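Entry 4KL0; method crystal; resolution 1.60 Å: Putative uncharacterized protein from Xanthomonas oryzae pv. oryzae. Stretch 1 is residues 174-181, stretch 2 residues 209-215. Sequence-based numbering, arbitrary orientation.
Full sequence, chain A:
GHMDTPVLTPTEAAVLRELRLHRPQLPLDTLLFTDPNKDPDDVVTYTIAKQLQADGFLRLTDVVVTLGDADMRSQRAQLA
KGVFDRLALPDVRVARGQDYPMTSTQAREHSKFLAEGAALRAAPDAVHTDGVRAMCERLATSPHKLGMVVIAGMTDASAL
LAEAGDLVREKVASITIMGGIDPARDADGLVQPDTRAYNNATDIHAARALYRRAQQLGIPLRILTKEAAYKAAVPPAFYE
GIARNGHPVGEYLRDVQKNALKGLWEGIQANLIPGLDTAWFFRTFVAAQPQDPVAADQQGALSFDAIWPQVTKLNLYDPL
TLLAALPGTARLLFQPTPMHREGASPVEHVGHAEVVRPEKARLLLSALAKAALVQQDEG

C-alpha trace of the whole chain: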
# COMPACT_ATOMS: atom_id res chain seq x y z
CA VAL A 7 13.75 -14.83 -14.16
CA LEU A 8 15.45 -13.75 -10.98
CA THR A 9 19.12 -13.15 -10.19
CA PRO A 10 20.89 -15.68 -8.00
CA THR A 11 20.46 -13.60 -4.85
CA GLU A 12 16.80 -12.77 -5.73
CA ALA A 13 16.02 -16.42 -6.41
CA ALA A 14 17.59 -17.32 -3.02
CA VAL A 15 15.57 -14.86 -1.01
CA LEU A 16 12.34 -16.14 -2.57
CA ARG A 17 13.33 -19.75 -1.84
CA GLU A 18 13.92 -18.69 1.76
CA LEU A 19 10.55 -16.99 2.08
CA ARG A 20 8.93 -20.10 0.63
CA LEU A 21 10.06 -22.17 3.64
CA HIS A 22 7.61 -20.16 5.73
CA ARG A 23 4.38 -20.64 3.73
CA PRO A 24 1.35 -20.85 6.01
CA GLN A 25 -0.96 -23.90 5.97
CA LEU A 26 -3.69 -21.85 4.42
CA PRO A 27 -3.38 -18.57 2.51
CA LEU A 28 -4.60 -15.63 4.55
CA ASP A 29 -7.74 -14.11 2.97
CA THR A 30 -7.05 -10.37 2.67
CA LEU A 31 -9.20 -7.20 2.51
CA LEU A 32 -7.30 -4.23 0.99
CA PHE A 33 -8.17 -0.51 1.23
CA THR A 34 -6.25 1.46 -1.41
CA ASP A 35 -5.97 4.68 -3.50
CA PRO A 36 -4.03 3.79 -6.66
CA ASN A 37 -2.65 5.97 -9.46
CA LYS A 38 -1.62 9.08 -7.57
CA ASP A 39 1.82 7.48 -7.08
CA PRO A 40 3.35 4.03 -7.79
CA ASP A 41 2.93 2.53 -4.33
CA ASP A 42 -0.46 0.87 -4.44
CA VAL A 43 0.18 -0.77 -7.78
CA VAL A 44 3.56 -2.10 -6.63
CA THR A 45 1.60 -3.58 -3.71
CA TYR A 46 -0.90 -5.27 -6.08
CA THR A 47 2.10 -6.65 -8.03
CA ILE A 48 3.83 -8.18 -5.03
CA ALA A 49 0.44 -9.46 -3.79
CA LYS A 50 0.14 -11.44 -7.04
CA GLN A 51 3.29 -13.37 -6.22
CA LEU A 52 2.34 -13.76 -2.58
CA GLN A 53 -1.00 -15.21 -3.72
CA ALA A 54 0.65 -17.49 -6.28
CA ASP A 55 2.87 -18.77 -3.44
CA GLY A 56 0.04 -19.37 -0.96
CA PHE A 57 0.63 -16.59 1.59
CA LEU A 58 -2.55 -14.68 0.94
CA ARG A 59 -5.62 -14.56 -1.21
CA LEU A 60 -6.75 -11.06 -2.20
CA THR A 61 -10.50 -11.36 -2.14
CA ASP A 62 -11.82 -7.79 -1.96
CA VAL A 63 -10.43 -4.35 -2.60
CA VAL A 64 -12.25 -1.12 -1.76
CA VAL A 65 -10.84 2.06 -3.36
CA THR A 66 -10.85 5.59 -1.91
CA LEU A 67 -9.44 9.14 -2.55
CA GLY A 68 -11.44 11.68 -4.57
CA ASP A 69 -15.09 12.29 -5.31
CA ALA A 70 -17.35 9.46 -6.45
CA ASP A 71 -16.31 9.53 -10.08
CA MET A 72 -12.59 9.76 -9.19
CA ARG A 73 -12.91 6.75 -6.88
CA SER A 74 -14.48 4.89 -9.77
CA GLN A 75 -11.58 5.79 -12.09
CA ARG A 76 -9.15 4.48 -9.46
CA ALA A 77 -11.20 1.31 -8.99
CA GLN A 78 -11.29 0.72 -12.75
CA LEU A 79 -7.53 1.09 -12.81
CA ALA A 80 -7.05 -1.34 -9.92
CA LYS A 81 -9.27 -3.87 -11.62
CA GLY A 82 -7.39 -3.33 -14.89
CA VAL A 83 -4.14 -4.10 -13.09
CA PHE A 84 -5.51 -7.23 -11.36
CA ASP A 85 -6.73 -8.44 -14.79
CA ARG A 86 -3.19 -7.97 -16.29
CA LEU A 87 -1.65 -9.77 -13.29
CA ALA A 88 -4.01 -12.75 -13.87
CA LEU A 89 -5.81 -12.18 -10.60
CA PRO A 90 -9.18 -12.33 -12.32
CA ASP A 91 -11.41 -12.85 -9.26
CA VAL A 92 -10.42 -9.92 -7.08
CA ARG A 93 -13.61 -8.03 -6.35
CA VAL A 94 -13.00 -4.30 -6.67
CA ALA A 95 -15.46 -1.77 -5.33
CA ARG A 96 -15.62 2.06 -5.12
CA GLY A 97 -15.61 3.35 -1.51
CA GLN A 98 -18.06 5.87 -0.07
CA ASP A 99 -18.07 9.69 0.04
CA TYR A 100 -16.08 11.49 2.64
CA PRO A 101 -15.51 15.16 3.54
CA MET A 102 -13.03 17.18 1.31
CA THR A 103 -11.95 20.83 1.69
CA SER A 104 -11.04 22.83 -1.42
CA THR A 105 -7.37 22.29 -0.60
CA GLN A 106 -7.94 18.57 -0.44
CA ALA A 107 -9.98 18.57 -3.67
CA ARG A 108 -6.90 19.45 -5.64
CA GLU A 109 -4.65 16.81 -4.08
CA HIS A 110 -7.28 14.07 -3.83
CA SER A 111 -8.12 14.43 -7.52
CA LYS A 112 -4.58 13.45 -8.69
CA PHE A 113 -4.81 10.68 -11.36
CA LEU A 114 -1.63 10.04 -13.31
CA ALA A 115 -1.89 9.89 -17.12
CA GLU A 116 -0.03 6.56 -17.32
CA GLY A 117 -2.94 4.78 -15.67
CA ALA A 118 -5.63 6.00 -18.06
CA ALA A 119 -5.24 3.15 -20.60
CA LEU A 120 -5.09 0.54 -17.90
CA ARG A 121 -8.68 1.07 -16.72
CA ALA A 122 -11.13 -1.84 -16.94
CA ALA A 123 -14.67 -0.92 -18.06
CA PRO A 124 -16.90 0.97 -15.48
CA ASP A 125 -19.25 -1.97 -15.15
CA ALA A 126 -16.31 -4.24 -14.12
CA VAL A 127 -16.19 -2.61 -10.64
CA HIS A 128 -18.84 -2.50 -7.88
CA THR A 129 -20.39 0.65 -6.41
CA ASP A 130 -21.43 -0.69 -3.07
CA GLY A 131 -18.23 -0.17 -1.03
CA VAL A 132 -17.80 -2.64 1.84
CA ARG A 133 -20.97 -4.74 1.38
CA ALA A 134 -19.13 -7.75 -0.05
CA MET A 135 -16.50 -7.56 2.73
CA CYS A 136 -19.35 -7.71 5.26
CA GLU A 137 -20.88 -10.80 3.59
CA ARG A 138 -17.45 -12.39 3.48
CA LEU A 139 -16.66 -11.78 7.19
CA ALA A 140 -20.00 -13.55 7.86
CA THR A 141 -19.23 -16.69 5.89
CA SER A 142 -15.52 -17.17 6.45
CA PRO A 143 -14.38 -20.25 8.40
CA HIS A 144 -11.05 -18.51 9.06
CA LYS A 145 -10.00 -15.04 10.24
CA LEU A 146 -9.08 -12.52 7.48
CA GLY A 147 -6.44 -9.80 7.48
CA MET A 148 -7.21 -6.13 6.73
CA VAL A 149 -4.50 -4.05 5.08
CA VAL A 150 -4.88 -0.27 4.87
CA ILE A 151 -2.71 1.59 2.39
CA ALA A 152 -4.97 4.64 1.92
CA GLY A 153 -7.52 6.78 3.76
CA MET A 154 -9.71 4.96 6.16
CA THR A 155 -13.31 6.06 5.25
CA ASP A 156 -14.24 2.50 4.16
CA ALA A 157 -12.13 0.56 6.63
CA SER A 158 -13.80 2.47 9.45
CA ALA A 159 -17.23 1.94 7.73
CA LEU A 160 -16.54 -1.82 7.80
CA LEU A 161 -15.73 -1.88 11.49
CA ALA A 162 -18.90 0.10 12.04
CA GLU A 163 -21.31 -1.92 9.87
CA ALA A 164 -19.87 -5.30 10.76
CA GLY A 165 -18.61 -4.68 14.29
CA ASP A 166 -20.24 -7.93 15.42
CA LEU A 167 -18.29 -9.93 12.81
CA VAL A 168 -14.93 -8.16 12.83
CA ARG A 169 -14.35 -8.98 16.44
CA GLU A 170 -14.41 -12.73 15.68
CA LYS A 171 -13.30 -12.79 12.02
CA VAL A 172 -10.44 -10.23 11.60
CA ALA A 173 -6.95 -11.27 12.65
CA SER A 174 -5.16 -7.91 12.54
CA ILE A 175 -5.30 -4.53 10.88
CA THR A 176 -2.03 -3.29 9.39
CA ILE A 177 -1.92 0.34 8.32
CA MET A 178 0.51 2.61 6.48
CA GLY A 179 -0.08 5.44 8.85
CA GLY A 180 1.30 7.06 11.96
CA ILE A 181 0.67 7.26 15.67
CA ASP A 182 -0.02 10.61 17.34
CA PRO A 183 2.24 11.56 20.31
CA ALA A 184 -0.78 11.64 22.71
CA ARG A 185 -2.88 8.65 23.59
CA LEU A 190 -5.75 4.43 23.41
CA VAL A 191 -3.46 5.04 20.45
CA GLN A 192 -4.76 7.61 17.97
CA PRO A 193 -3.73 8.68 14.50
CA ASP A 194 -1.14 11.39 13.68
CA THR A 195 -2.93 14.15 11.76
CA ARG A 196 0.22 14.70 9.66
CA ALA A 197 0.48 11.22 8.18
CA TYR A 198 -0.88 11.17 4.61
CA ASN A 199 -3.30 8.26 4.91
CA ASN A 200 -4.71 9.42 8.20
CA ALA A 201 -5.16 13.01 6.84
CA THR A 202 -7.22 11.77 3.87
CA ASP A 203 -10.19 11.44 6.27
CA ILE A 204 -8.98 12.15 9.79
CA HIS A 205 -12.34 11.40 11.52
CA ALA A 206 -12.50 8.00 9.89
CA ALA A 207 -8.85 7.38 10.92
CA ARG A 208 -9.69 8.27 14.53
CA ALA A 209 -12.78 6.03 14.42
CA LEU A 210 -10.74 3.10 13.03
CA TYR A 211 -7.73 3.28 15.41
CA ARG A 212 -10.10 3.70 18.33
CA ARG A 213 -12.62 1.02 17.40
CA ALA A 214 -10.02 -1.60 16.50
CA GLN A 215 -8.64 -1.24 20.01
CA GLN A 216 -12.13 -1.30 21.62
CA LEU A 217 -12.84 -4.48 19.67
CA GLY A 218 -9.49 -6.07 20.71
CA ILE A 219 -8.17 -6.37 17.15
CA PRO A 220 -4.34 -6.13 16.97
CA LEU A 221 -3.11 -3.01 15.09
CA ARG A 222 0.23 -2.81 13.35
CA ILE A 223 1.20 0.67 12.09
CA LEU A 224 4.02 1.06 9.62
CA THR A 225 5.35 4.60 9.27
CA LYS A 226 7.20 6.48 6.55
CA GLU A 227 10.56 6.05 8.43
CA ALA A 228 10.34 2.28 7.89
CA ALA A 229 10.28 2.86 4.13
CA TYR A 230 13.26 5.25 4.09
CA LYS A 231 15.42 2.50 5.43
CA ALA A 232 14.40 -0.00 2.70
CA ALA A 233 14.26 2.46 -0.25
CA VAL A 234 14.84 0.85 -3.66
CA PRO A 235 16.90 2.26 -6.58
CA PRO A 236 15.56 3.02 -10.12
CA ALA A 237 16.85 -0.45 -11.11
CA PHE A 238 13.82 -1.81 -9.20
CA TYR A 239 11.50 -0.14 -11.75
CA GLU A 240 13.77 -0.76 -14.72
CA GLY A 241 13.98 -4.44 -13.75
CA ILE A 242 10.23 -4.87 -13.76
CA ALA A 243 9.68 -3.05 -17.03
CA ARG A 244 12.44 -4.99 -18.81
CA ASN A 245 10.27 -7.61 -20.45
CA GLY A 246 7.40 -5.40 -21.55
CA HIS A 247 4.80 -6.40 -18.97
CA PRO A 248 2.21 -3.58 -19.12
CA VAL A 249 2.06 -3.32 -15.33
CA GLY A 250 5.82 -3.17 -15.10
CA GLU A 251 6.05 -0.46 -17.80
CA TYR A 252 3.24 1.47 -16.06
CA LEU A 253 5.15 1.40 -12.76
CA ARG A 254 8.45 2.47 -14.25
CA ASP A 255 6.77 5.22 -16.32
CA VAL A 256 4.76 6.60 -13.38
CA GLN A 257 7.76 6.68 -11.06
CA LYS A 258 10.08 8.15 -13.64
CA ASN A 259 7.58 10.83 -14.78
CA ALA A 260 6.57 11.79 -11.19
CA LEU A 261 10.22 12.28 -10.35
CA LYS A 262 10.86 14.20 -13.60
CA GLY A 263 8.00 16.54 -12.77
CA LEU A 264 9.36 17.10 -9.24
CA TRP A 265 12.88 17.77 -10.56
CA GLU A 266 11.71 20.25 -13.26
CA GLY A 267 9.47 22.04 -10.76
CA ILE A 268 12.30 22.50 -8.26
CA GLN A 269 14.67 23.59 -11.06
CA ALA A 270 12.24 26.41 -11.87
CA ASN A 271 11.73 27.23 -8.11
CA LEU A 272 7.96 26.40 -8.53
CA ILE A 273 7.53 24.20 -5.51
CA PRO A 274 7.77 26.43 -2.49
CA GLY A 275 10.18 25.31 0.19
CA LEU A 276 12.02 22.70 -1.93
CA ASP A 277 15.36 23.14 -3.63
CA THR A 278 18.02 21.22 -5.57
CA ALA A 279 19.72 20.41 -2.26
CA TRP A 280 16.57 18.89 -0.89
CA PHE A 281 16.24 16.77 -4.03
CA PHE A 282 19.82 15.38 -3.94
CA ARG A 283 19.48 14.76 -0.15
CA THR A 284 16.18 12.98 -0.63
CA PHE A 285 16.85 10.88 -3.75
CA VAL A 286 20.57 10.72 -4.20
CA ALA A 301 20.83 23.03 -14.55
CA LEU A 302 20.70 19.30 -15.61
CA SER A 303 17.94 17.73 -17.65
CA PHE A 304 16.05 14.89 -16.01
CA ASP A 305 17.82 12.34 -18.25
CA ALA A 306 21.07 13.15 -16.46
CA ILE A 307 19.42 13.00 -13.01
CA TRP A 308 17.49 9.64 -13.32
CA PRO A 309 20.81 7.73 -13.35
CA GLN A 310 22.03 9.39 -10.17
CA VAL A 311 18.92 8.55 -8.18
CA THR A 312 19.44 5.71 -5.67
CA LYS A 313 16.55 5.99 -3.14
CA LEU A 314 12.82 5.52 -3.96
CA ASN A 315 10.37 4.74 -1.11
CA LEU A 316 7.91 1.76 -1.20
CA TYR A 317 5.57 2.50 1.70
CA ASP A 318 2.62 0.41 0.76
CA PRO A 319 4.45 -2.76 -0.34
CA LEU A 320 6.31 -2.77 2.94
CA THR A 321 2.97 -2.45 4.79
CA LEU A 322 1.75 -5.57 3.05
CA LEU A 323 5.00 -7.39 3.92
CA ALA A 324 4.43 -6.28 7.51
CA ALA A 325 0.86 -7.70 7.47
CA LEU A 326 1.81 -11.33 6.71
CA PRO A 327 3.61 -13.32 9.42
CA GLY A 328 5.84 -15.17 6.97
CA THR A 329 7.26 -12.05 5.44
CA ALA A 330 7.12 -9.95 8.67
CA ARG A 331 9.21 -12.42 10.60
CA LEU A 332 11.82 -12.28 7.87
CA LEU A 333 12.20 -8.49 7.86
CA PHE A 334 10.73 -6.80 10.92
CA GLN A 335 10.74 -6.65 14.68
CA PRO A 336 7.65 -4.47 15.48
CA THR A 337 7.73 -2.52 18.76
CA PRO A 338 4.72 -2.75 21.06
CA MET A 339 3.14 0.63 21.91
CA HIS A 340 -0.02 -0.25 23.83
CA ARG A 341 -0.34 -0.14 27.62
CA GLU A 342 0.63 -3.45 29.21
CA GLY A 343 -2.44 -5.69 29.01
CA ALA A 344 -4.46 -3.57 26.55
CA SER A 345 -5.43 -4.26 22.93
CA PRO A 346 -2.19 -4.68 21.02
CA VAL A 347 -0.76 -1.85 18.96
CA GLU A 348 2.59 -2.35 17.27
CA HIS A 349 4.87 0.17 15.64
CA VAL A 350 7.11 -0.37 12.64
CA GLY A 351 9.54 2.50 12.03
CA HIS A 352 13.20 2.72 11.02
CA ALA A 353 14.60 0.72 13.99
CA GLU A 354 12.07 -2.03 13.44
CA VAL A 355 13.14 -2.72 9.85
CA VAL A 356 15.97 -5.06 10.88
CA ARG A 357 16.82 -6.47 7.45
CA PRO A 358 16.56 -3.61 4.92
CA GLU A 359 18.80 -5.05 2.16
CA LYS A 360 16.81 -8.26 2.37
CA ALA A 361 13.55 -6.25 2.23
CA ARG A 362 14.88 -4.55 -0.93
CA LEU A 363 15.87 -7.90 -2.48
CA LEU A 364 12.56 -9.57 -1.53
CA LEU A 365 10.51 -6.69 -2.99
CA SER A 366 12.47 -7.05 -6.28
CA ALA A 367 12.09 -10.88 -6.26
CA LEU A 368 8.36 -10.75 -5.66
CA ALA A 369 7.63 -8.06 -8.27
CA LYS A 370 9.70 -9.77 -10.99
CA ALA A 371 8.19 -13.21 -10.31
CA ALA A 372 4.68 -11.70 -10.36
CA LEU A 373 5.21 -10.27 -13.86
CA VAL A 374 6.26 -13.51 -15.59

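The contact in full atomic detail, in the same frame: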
# COMPACT_ATOMS: atom_id res chain seq x y z
N SER A 174 -5.96 -9.08 12.22
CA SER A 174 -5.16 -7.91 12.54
C SER A 174 -5.53 -6.89 11.51
O SER A 174 -6.11 -7.21 10.46
CB SER A 174 -3.66 -8.17 12.40
OG SER A 174 -3.34 -8.60 11.07
N ILE A 175 -5.15 -5.67 11.82
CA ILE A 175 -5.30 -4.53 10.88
C ILE A 175 -3.91 -3.91 10.79
O ILE A 175 -3.33 -3.48 11.80
CB ILE A 175 -6.29 -3.48 11.38
CG1 ILE A 175 -7.68 -4.08 11.58
CG2 ILE A 175 -6.30 -2.27 10.39
CD1 ILE A 175 -8.69 -3.12 12.18
N THR A 176 -3.38 -3.81 9.58
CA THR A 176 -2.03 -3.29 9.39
C THR A 176 -2.17 -2.06 8.51
O THR A 176 -2.87 -2.11 7.49
CB THR A 176 -1.11 -4.31 8.62
OG1 THR A 176 -1.13 -5.56 9.32
CG2 THR A 176 0.34 -3.87 8.56
N ILE A 177 -1.57 -0.96 8.93
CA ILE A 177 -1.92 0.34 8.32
C ILE A 177 -0.64 1.08 7.98
O ILE A 177 0.30 1.11 8.80
CB ILE A 177 -2.69 1.26 9.35
CG1 ILE A 177 -3.96 0.58 9.84
CG2 ILE A 177 -2.99 2.66 8.73
CD1 ILE A 177 -4.62 1.34 11.05
N MET A 178 -0.59 1.73 6.82
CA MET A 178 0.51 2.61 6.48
C MET A 178 0.08 3.98 6.98
O MET A 178 -0.78 4.65 6.39
CB MET A 178 0.67 2.61 4.93
CG MET A 178 1.98 3.21 4.39
SD MET A 178 2.19 5.05 4.58
CE MET A 178 3.62 5.00 5.71
N GLY A 179 0.60 4.37 8.13
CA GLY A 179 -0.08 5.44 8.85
C GLY A 179 0.90 6.10 9.81
O GLY A 179 2.06 6.23 9.49
N GLY A 180 0.39 6.50 10.97
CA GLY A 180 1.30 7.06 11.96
C GLY A 180 0.50 7.30 13.23
O GLY A 180 -0.71 7.50 13.21
N ILE A 181 1.23 7.23 14.34
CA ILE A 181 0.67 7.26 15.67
C ILE A 181 0.91 8.67 16.21
O ILE A 181 2.06 9.14 16.17
CB ILE A 181 1.43 6.18 16.52
CG1 ILE A 181 1.06 4.74 16.02
CG2 ILE A 181 1.11 6.32 18.01
CD1 ILE A 181 1.82 3.65 16.77
N ALA A 209 -11.76 7.04 14.11
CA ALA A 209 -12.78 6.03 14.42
C ALA A 209 -12.14 4.62 14.30
O ALA A 209 -12.42 3.71 15.10
CB ALA A 209 -13.95 6.17 13.51
N LEU A 210 -11.31 4.43 13.28
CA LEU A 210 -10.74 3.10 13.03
C LEU A 210 -9.75 2.70 14.11
O LEU A 210 -9.88 1.56 14.64
CB LEU A 210 -10.14 2.99 11.59
CG LEU A 210 -9.52 1.64 11.26
CD1 LEU A 210 -10.59 0.57 11.01
CD2 LEU A 210 -8.61 1.77 10.02
N TYR A 211 -8.78 3.58 14.44
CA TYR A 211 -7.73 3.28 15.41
C TYR A 211 -8.42 2.99 16.73
O TYR A 211 -8.09 2.03 17.43
CB TYR A 211 -6.81 4.47 15.63
CG TYR A 211 -5.69 4.67 14.59
CD1 TYR A 211 -5.96 4.69 13.21
CD2 TYR A 211 -4.35 4.90 14.99
CE1 TYR A 211 -4.96 4.94 12.30
CE2 TYR A 211 -3.36 5.16 14.06
CZ TYR A 211 -3.67 5.20 12.71
OH TYR A 211 -2.70 5.49 11.77
N ARG A 212 -9.38 3.85 17.06
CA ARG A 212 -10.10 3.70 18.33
C ARG A 212 -10.92 2.42 18.36
O ARG A 212 -10.83 1.67 19.33
CB ARG A 212 -10.98 4.93 18.59
CG ARG A 212 -11.94 4.74 19.78
CD ARG A 212 -12.68 6.05 20.10
NE ARG A 212 -13.69 6.34 19.09
CZ ARG A 212 -13.68 7.46 18.35
NH1 ARG A 212 -12.72 8.37 18.53
NH2 ARG A 212 -14.64 7.66 17.44
N ARG A 213 -11.73 2.15 17.33
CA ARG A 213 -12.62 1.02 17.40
C ARG A 213 -11.88 -0.31 17.33
O ARG A 213 -12.38 -1.31 17.84
CB ARG A 213 -13.72 1.09 16.35
CG ARG A 213 -14.87 0.11 16.49
CD ARG A 213 -15.81 0.50 17.67
NE ARG A 213 -16.96 -0.42 17.79
CZ ARG A 213 -17.53 -0.75 18.96
NH1 ARG A 213 -17.02 -0.25 20.09
NH2 ARG A 213 -18.57 -1.58 19.02
N ALA A 214 -10.71 -0.34 16.69
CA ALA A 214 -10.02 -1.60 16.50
C ALA A 214 -9.59 -2.00 17.90
O ALA A 214 -9.74 -3.17 18.31
CB ALA A 214 -8.76 -1.38 15.59
N GLN A 215 -9.12 -1.02 18.64
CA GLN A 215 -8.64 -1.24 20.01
C GLN A 215 -9.78 -1.60 20.97
O GLN A 215 -9.62 -2.50 21.80
CB GLN A 215 -7.85 -0.05 20.52
CG GLN A 215 -6.43 0.12 19.90
CD GLN A 215 -5.81 1.48 20.22
OE1 GLN A 215 -4.96 1.60 21.14
NE2 GLN A 215 -6.21 2.51 19.45

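How do the two backbones lie against each other? Residues 174-178 belong to a strand that begins earlier in the chain, and 209-215 are part of a longer helix that packs against it. The two run roughly antiparallel, with an angle of 154° between their N-to-C directions and 10.4 Å between their axes at closest approach. That spacing leaves room for a layer of side chains between them, and the backbones come nearest where Ile175 CA lies 7.9 Å from Ala214 CA.

Which side chains fill the gap? Alternation along the strand turns Ile175 and Ile177 toward the helix, while Thr176 between them stays out of reach. Both isoleucines have chi1 in m and chi2 in t, extending their CD1 methyls to the helix. Ile175 CD1 sits 3.8 Å from Ala214 CB, at the place where the backbones are nearest, and 4.3 Å from Leu210 CD1. Ile177 CD1 lies 4.1 Å from Leu210 CD2, so the leucine, one helical turn before Ala214, touches both isoleucines. These are van der Waals contacts between apolar groups, buried away from solvent.

What does Tyr211 add? Its CA-to-CB bond points sideways, but the ring reaches back to the first stretch, and the residue has the largest area covered in this contact. Ile177 CD1 meets the ring obliquely, 3.8 Å from Tyr211 CE1.

Where does polar chemistry enter? It gathers at the tyrosine hydroxyl, beyond the isoleucines. Gly180 N donates a weak hydrogen bond to Tyr211 OH, 3.3 Å long but fairly straight at 160°. Gly180 O is also near, 3.2 Å from Tyr211 OH. The absence of a side chain at Gly179 matters here: its CA is 3.9 Å from Tyr211 OH, and an ideally placed CB would fall 2.6 Å from Tyr211 OH, a clash.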